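Local coordinates for tail spike protein (Acinetobacter phage vB_AbaP_AS12, PDB 6EU4) that probably recognises and degrades the capsular polysaccharide of Acinetobacter baumannii, as phage tailspikes do, serving the virus as a trimeric receptor-binding protein, at residues S251-I256 against A281-W286; C276-A281 against C299-V304; D104-I109 against Y125-P130. One frame throughout, in Å; residues are numbered along the deposited sequence. Where two conformers were deposited one is given.

Contact 3 comes first along the chain and closes before the other two open; contacts 1 and 2 interleave, their four segments alternating. All three involve the parallel strands that coil through the middle of the chain, contact 3 through strand 124-127. Contacts 1 and 2 lie about 9 Å apart between centres, share Ala281 and both use strand 284-304, contact 1 at its start and contact 2 at its end; Ala278 of contact 2 touches Ser254, Phe255 and Trp286 of contact 1. Contact 3 sits about 26 Å from contact 1 and about 28 Å from contact 2, centre to centre, where helix 106-113 meets an early strand. Together they sample the beginning and the middle of an elongated beta-helix.

Contact 1 (S251-I256 against A281-W286); sequences SSRSFI and AGLYGW
Backbone bonds join 251-256 to 281-286 in parallel, with Arg253 opposite Tyr284 and Phe255 opposite Trp286. Ser252 O accepts twice, from Leu283 N at 2.9 Å on a lone pair and from Tyr284 N at 3.3 Å. Beside it, Gly282 N reaches Ser251 O at 2.8 Å from above the carbonyl plane. At the other end Phe255 N gives the straightest bond, 3.1 Å to Gly285 O with 166° at the hydrogen, while Ser254 N makes only weak bonds to the carbonyls of Tyr284 and Gly285.

The aromatic contact is an offset stack: the Phe255 ring and the six-membered ring of Trp286 have centroids 4.0 Å apart and planes 10° apart. Both side chains hold CG anti to the carbonyl carbon, so they leave their strands the same way, and Trp286 CH2 comes over the centre of the phenyl face. Phe273 meets the indole edge-to-face.

On the face of Arg253 and Tyr284, the arginine runs alongside the phenol, its CD in the ring plane at the edge, 3.9 Å from Tyr284 CD2. A bend at chi3 (-77°) turns the guanidinium away to salt bridges with Asp287 and Glu231, with Ile256 CD1 over one face. Corners in both chains and an aromatic stack in register are characteristic of successive coils of a parallel beta-helix.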
loop_
_atom_site.group_PDB
_atom_site.type_symbol
_atom_site.label_atom_id
_atom_site.label_comp_id
_atom_site.label_asym_id
_atom_site.label_seq_id
_atom_site.Cartn_x
_atom_site.Cartn_y
_atom_site.Cartn_z
ATOM N N SER A 251 23.178 -1.009 19.159
ATOM C CA SER A 251 23.294 0.117 20.077
ATOM C C SER A 251 23.345 1.465 19.368
ATOM O O SER A 251 22.966 2.464 19.971
ATOM C CB SER A 251 24.524 -0.038 20.979
ATOM O OG SER A 251 25.719 0.064 20.214
ATOM N N SER A 252 23.773 1.533 18.102
ATOM C CA SER A 252 23.867 2.810 17.394
ATOM C C SER A 252 22.893 2.913 16.222
ATOM O O SER A 252 22.006 3.781 16.230
ATOM C CB SER A 252 25.312 3.036 16.929
ATOM O OG SER A 252 25.429 4.278 16.251
ATOM N N ARG A 253 23.026 2.065 15.200
ATOM C CA ARG A 253 22.125 2.104 14.040
ATOM C C ARG A 253 21.700 0.685 13.683
ATOM O O ARG A 253 22.549 -0.192 13.515
ATOM C CB ARG A 253 22.781 2.780 12.826
ATOM C CG ARG A 253 23.143 4.246 13.043
ATOM C CD ARG A 253 23.719 4.885 11.782
ATOM N NE ARG A 253 25.097 4.475 11.571
ATOM C CZ ARG A 253 25.757 4.602 10.422
ATOM N NH1 ARG A 253 25.177 5.141 9.361
ATOM N NH2 ARG A 253 27.022 4.188 10.328
ATOM N N SER A 254 20.387 0.454 13.589
ATOM C CA SER A 254 19.883 -0.891 13.313
ATOM C C SER A 254 20.084 -1.273 11.851
ATOM O O SER A 254 20.761 -2.257 11.552
ATOM C CB SER A 254 18.415 -1.005 13.712
ATOM O OG SER A 254 18.276 -0.852 15.118
ATOM N N PHE A 255 19.513 -0.495 10.929
ATOM C CA PHE A 255 19.582 -0.766 9.494
ATOM C C PHE A 255 20.250 0.423 8.799
ATOM O O PHE A 255 19.825 1.569 8.988
ATOM C CB PHE A 255 18.181 -0.946 8.900
ATOM C CG PHE A 255 17.445 -2.179 9.358
ATOM C CD1 PHE A 255 17.594 -3.378 8.690
ATOM C CD2 PHE A 255 16.549 -2.115 10.414
ATOM C CE1 PHE A 255 16.873 -4.509 9.088
ATOM C CE2 PHE A 255 15.842 -3.238 10.819
ATOM C CZ PHE A 255 15.997 -4.430 10.159
ATOM N N ILE A 256 21.288 0.158 8.013
ATOM C CA ILE A 256 22.014 1.183 7.266
ATOM C C ILE A 256 22.071 0.739 5.812
ATOM O O ILE A 256 22.643 -0.318 5.513
ATOM C CB ILE A 256 23.453 1.388 7.788
ATOM C CG1 ILE A 256 23.472 1.717 9.285
ATOM C CG2 ILE A 256 24.173 2.440 6.958
ATOM C CD1 ILE A 256 24.842 1.404 9.883
ATOM N N ALA A 281 18.426 0.971 18.859
ATOM C CA ALA A 281 19.366 1.923 18.277
ATOM C C ALA A 281 19.352 3.277 18.985
ATOM O O ALA A 281 18.294 3.880 19.206
ATOM C CB ALA A 281 19.030 2.108 16.800
ATOM N N GLY A 282 20.548 3.786 19.276
ATOM C CA GLY A 282 20.683 5.045 19.977
ATOM C C GLY A 282 20.938 6.260 19.099
ATOM O O GLY A 282 20.899 7.386 19.610
ATOM N N LEU A 283 21.176 6.056 17.795
ATOM C CA LEU A 283 21.449 7.142 16.853
ATOM C C LEU A 283 20.386 7.246 15.767
ATOM O O LEU A 283 19.738 8.294 15.657
ATOM C CB LEU A 283 22.849 6.954 16.247
ATOM C CG LEU A 283 23.278 7.968 15.175
ATOM C CD1 LEU A 283 23.322 9.350 15.756
ATOM C CD2 LEU A 283 24.648 7.615 14.559
ATOM N N TYR A 284 20.201 6.202 14.946
ATOM C CA TYR A 284 19.098 6.093 14.004
ATOM C C TYR A 284 18.561 4.672 14.026
ATOM O O TYR A 284 19.333 3.717 14.064
ATOM C CB TYR A 284 19.511 6.397 12.557
ATOM C CG TYR A 284 20.056 7.765 12.336
ATOM C CD1 TYR A 284 19.229 8.880 12.428
ATOM C CD2 TYR A 284 21.391 7.954 11.992
ATOM C CE1 TYR A 284 19.720 10.138 12.215
ATOM C CE2 TYR A 284 21.893 9.224 11.790
ATOM C CZ TYR A 284 21.045 10.306 11.907
ATOM O OH TYR A 284 21.526 11.574 11.679
ATOM N N GLY A 285 17.246 4.530 13.916
ATOM C CA GLY A 285 16.675 3.219 13.676
ATOM C C GLY A 285 17.014 2.729 12.278
ATOM O O GLY A 285 17.625 1.671 12.089
ATOM N N TRP A 286 16.619 3.519 11.290
ATOM C CA TRP A 286 16.897 3.266 9.887
ATOM C C TRP A 286 17.645 4.458 9.329
ATOM O O TRP A 286 17.194 5.600 9.476
ATOM C CB TRP A 286 15.600 3.085 9.107
ATOM C CG TRP A 286 14.758 1.957 9.517
ATOM C CD1 TRP A 286 13.956 1.876 10.619
ATOM C CD2 TRP A 286 14.592 0.720 8.806
ATOM N NE1 TRP A 286 13.302 0.665 10.639
ATOM C CE2 TRP A 286 13.678 -0.059 9.535
ATOM C CE3 TRP A 286 15.133 0.205 7.623
ATOM C CZ2 TRP A 286 13.296 -1.340 9.135
ATOM C CZ3 TRP A 286 14.748 -1.067 7.218
ATOM C CH2 TRP A 286 13.833 -1.821 7.978
#

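Contact 2 (C276-A281 against C299-V304); sequences CWATDA and CGADFV
Thr279 OG1 is held by two hydrogen bonds: it donates to Asp280 OD2 at 2.7 Å, from above that carboxylate plane, and is bonded to Ser249 OG. Across the contact Trp277 NE1 gives Asp302 OD1 a bond 2.9 Å long and 164° at the hydrogen. The donor comes from above the carboxylate plane, the oxygen lies close to the indole plane, and the two planes stand at 90°. Trp277 CG is anti to the backbone N, swinging the ring across the neighbouring strand; Gly300 O meets its edge, 3.4 Å from Trp277 CD1. Thr279 CG2 sits over the centre of one indole face, and Met240 of a second subunit packs on the same tryptophan.

The backbones run parallel; the axes of strands 277-279 and 300-302 approach to 4.7 Å at 13°. Gly300 N donates to Cys276 O, Ala278 N to Gly300 O, and Asp302 N to Ala278 O at 3.0 Å. Asp280 N extends the series to Asp302 O at 3.1 Å. Cys276 N donates a long hydrogen bond to Cys299 SG, 3.6 Å, and Cys299 packs on Cys327.

On the opposite face, Ala278 CB and Ala301 CB stand 4.3 Å apart, with Phe255 against the first and Leu314 against the second. Cysteine on cysteine and alanine on alanine in register, with the indole side toward the second subunit, mark adjacent coils of a trimeric beta-helix.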
loop_
_atom_site.group_PDB
_atom_site.type_symbol
_atom_site.label_atom_id
_atom_site.label_comp_id
_atom_site.label_asym_id
_atom_site.label_seq_id
_atom_site.Cartn_x
_atom_site.Cartn_y
_atom_site.Cartn_z
ATOM N N CYS A 276 9.849 -6.659 9.483
ATOM C CA CYS A 276 11.177 -6.453 10.031
ATOM C C CYS A 276 11.090 -5.544 11.247
ATOM O O CYS A 276 10.093 -4.850 11.470
ATOM C CB CYS A 276 12.124 -5.864 8.987
ATOM S SG CYS A 276 12.382 -7.018 7.570
ATOM N N TRP A 277 12.147 -5.567 12.048
ATOM C CA TRP A 277 12.104 -4.948 13.368
ATOM C C TRP A 277 13.448 -4.315 13.680
ATOM O O TRP A 277 14.452 -5.025 13.748
ATOM C CB TRP A 277 11.754 -6.000 14.416
ATOM C CG TRP A 277 11.289 -5.471 15.755
ATOM C CD1 TRP A 277 10.824 -4.228 16.044
ATOM C CD2 TRP A 277 11.227 -6.217 16.967
ATOM N NE1 TRP A 277 10.448 -4.163 17.379
ATOM C CE2 TRP A 277 10.704 -5.367 17.963
ATOM C CE3 TRP A 277 11.557 -7.524 17.310
ATOM C CZ2 TRP A 277 10.527 -5.782 19.276
ATOM C CZ3 TRP A 277 11.380 -7.937 18.618
ATOM C CH2 TRP A 277 10.872 -7.062 19.586
ATOM N N ALA A 278 13.456 -3.000 13.894
ATOM C CA ALA A 278 14.634 -2.282 14.376
ATOM C C ALA A 278 14.469 -2.063 15.875
ATOM O O ALA A 278 13.428 -1.567 16.306
ATOM C CB ALA A 278 14.789 -0.935 13.667
ATOM N N THR A 279 15.449 -2.469 16.676
ATOM C CA THR A 279 15.361 -2.206 18.107
ATOM C C THR A 279 16.667 -1.645 18.646
ATOM O O THR A 279 17.756 -1.914 18.128
ATOM C CB THR A 279 14.969 -3.471 18.946
ATOM O OG1 THR A 279 16.038 -4.408 18.961
ATOM C CG2 THR A 279 13.711 -4.187 18.381
ATOM N N ASP A 280 16.531 -0.869 19.718
ATOM C CA ASP A 280 17.570 -0.483 20.652
ATOM C C ASP A 280 18.490 0.619 20.133
ATOM O O ASP A 280 19.265 1.174 20.922
ATOM C CB ASP A 280 18.412 -1.695 21.096
ATOM C CG ASP A 280 17.534 -2.792 21.716
ATOM O OD1 ASP A 280 16.837 -2.477 22.687
ATOM O OD2 ASP A 280 17.475 -3.920 21.200
ATOM N N ALA A 281 18.426 0.971 18.859
ATOM C CA ALA A 281 19.366 1.923 18.277
ATOM C C ALA A 281 19.352 3.277 18.985
ATOM O O ALA A 281 18.294 3.880 19.206
ATOM C CB ALA A 281 19.030 2.108 16.800
ATOM N N CYS A 299 6.255 -3.320 9.538
ATOM C CA CYS A 299 7.512 -3.303 10.266
ATOM C C CYS A 299 7.337 -2.529 11.563
ATOM O O CYS A 299 6.391 -1.765 11.729
ATOM C CB CYS A 299 8.616 -2.661 9.447
ATOM S SG CYS A 299 9.019 -3.581 7.913
ATOM N N GLY A 300 8.270 -2.748 12.490
ATOM C CA GLY A 300 8.220 -2.111 13.785
ATOM C C GLY A 300 9.575 -1.575 14.195
ATOM O O GLY A 300 10.612 -1.897 13.602
ATOM N N ALA A 301 9.552 -0.771 15.252
ATOM C CA ALA A 301 10.779 -0.207 15.788
ATOM C C ALA A 301 10.552 0.097 17.255
ATOM O O ALA A 301 9.646 0.867 17.595
ATOM C CB ALA A 301 11.168 1.048 15.022
ATOM N N ASP A 302 11.312 -0.548 18.125
ATOM C CA ASP A 302 11.093 -0.430 19.562
ATOM C C ASP A 302 12.365 0.067 20.232
ATOM O O ASP A 302 13.478 -0.360 19.888
ATOM C CB ASP A 302 10.700 -1.776 20.213
ATOM C CG ASP A 302 9.271 -2.227 19.903
ATOM O OD1 ASP A 302 8.846 -2.107 18.746
ATOM O OD2 ASP A 302 8.594 -2.752 20.839
ATOM N N PHE A 303 12.187 0.951 21.211
ATOM C CA PHE A 303 13.271 1.347 22.113
ATOM C C PHE A 303 14.402 2.042 21.362
ATOM O O PHE A 303 15.588 1.800 21.624
ATOM C CB PHE A 303 13.809 0.155 22.906
ATOM C CG PHE A 303 12.739 -0.665 23.556
ATOM C CD1 PHE A 303 11.901 -0.103 24.500
ATOM C CD2 PHE A 303 12.566 -1.993 23.211
ATOM C CE1 PHE A 303 10.897 -0.858 25.099
ATOM C CE2 PHE A 303 11.555 -2.747 23.802
ATOM C CZ PHE A 303 10.724 -2.167 24.738
ATOM N N VAL A 304 14.047 2.948 20.463
ATOM C CA VAL A 304 15.021 3.758 19.746
ATOM C C VAL A 304 15.241 5.050 20.527
ATOM O O VAL A 304 14.280 5.759 20.864
ATOM C CB VAL A 304 14.538 4.032 18.310
ATOM C CG1 VAL A 304 15.403 5.067 17.630
ATOM C CG2 VAL A 304 14.556 2.718 17.531
#

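Contact 3 (D104-I109 against Y125-P130); sequences DSAIPI and YHTSVP
The Tyr125 ring has Ser105 OG at its edge, near its plane, while Ile109 CD1 approaches it obliquely. Its hydroxyl is taken up by Glu92 and by the backbone N of Asn122. A second flat group, the Asp104 carboxylate, is met from above its plane by all three donors. OD1 accepts from Ser128 N across the contact and from Ala106 N, both at 3.1 Å; the second bond closes an Asx turn. OD2 takes the Ser128 hydroxyl, OG, at 2.6 Å. CG anti to the backbone N (chi1 -173°) carries the carboxylate over to Ser128, and three bonds fix its rotation and would probably favour the charged form.

Between these groups Ser105 N donates to His126 O at 2.8 Å, nearly along the C=O axis. A water links Ser105 OG to His126 N, and the same hydroxyl is also bonded to Lys97 N.

Beside these polar bonds Ile109 turns its CD1 tip onto the strand, a tight 3.4 Å from Thr127 CG2 in the conformer given, the two side chains crossing at about a right angle. That same methyl lies 3.7 Å from Tyr125 CB. Ala106 CB touches Val129 CG2 in the loop that follows the strand. Phe149 of the neighbouring parallel strand 148-151 also packs on Ile109 and Tyr125. A short helix laid against an early strand is consistent with the N-terminal cap of a parallel beta-helix.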
loop_
_atom_site.group_PDB
_atom_site.type_symbol
_atom_site.label_atom_id
_atom_site.label_comp_id
_atom_site.label_asym_id
_atom_site.label_seq_id
_atom_site.Cartn_x
_atom_site.Cartn_y
_atom_site.Cartn_z
ATOM N N ASP A 104 36.578 -22.647 18.543
ATOM C CA ASP A 104 36.485 -21.694 17.437
ATOM C C ASP A 104 36.121 -22.451 16.164
ATOM O O ASP A 104 36.961 -23.169 15.606
ATOM C CB ASP A 104 37.814 -20.957 17.273
ATOM C CG ASP A 104 37.761 -19.836 16.254
ATOM O OD1 ASP A 104 36.685 -19.567 15.665
ATOM O OD2 ASP A 104 38.833 -19.219 16.039
ATOM N N SER A 105 34.880 -22.287 15.708
ATOM C CA SER A 105 34.364 -22.944 14.516
ATOM C C SER A 105 34.541 -22.108 13.241
ATOM O O SER A 105 34.006 -22.485 12.191
ATOM C CB SER A 105 32.875 -23.270 14.699
ATOM O OG SER A 105 32.704 -24.361 15.588
ATOM N N ALA A 106 35.301 -21.011 13.303
ATOM C CA ALA A 106 35.432 -20.089 12.168
ATOM C C ALA A 106 35.873 -20.786 10.883
ATOM O O ALA A 106 35.313 -20.547 9.809
ATOM C CB ALA A 106 36.447 -18.999 12.515
ATOM N N ILE A 107 36.898 -21.618 10.963
ATOM C CA ILE A 107 37.483 -22.207 9.760
ATOM C C ILE A 107 36.494 -23.210 9.172
ATOM O O ILE A 107 36.212 -23.141 7.968
ATOM C CB ILE A 107 38.859 -22.813 10.066
ATOM C CG1 ILE A 107 39.852 -21.666 10.319
ATOM C CG2 ILE A 107 39.343 -23.714 8.925
ATOM C CD1 ILE A 107 41.206 -22.105 10.905
ATOM N N PRO A 108 35.937 -24.141 9.959
ATOM C CA PRO A 108 34.915 -25.042 9.393
ATOM C C PRO A 108 33.728 -24.313 8.799
ATOM O O PRO A 108 33.234 -24.721 7.736
ATOM C CB PRO A 108 34.485 -25.898 10.594
ATOM C CG PRO A 108 35.557 -25.802 11.555
ATOM C CD PRO A 108 36.301 -24.526 11.334
ATOM N N ILE A 109 33.217 -23.277 9.476
ATOM C CA ILE A 109 32.084 -22.528 8.927
ATOM C C ILE A 109 32.462 -21.969 7.570
ATOM O O ILE A 109 31.706 -22.067 6.596
ATOM C CB ILE A 109 31.656 -21.395 9.876
ATOM C CG1 ILE A 109 30.982 -21.935 11.144
ATOM C CG2 ILE A 109 30.694 -20.400 9.166
ATOM C CD1 ILE A 109 31.004 -20.935 12.264
ATOM N N TYR A 125 27.316 -21.711 16.806
ATOM C CA TYR A 125 28.725 -21.877 16.491
ATOM C C TYR A 125 29.443 -20.597 16.889
ATOM O O TYR A 125 28.958 -19.500 16.602
ATOM C CB TYR A 125 28.920 -22.140 15.011
ATOM C CG TYR A 125 28.065 -23.242 14.445
ATOM C CD1 TYR A 125 28.490 -24.565 14.454
ATOM C CD2 TYR A 125 26.825 -22.956 13.897
ATOM C CE1 TYR A 125 27.697 -25.580 13.913
ATOM C CE2 TYR A 125 26.028 -23.955 13.348
ATOM C CZ TYR A 125 26.458 -25.250 13.356
ATOM O OH TYR A 125 25.645 -26.222 12.821
ATOM N N HIS A 126 30.590 -20.734 17.554
ATOM C CA HIS A 126 31.368 -19.585 18.004
ATOM C C HIS A 126 32.524 -19.323 17.047
ATOM O O HIS A 126 33.144 -20.255 16.536
ATOM C CB HIS A 126 31.890 -19.811 19.426
ATOM C CG HIS A 126 30.798 -19.801 20.439
ATOM N ND1 HIS A 126 29.884 -20.830 20.550
ATOM C CD2 HIS A 126 30.441 -18.873 21.355
ATOM C CE1 HIS A 126 29.021 -20.537 21.507
ATOM N NE2 HIS A 126 29.338 -19.356 22.012
ATOM N N THR A 127 32.788 -18.044 16.786
ATOM C CA THR A 127 33.762 -17.647 15.779
ATOM C C THR A 127 34.651 -16.539 16.312
ATOM O O THR A 127 34.183 -15.635 17.005
ATOM C CB THR A 127 33.071 -17.148 14.522
ATOM O OG1 THR A 127 32.179 -16.078 14.884
ATOM C CG2 THR A 127 32.311 -18.280 13.860
ATOM N N SER A 128 35.936 -16.595 15.965
ATOM C CA SER A 128 36.879 -15.556 16.364
ATOM C C SER A 128 37.151 -14.544 15.257
ATOM O O SER A 128 37.811 -13.527 15.515
ATOM C CB SER A 128 38.199 -16.173 16.798
ATOM O OG SER A 128 38.908 -16.639 15.660
ATOM N N VAL A 129 36.683 -14.811 14.041
ATOM C CA VAL A 129 36.805 -13.882 12.921
ATOM C C VAL A 129 35.459 -13.829 12.213
ATOM O O VAL A 129 34.585 -14.684 12.439
ATOM C CB VAL A 129 37.934 -14.308 11.951
ATOM C CG1 VAL A 129 39.309 -14.179 12.630
ATOM C CG2 VAL A 129 37.724 -15.723 11.456
ATOM N N PRO A 130 35.246 -12.832 11.359
ATOM C CA PRO A 130 34.039 -12.849 10.528
ATOM C C PRO A 130 34.075 -14.041 9.584
ATOM O O PRO A 130 35.145 -14.555 9.237
ATOM C CB PRO A 130 34.113 -11.521 9.752
ATOM C CG PRO A 130 35.185 -10.709 10.456
ATOM C CD PRO A 130 36.133 -11.714 10.995
HETATM O O HOH W 1 32.037 -23.349 17.996
#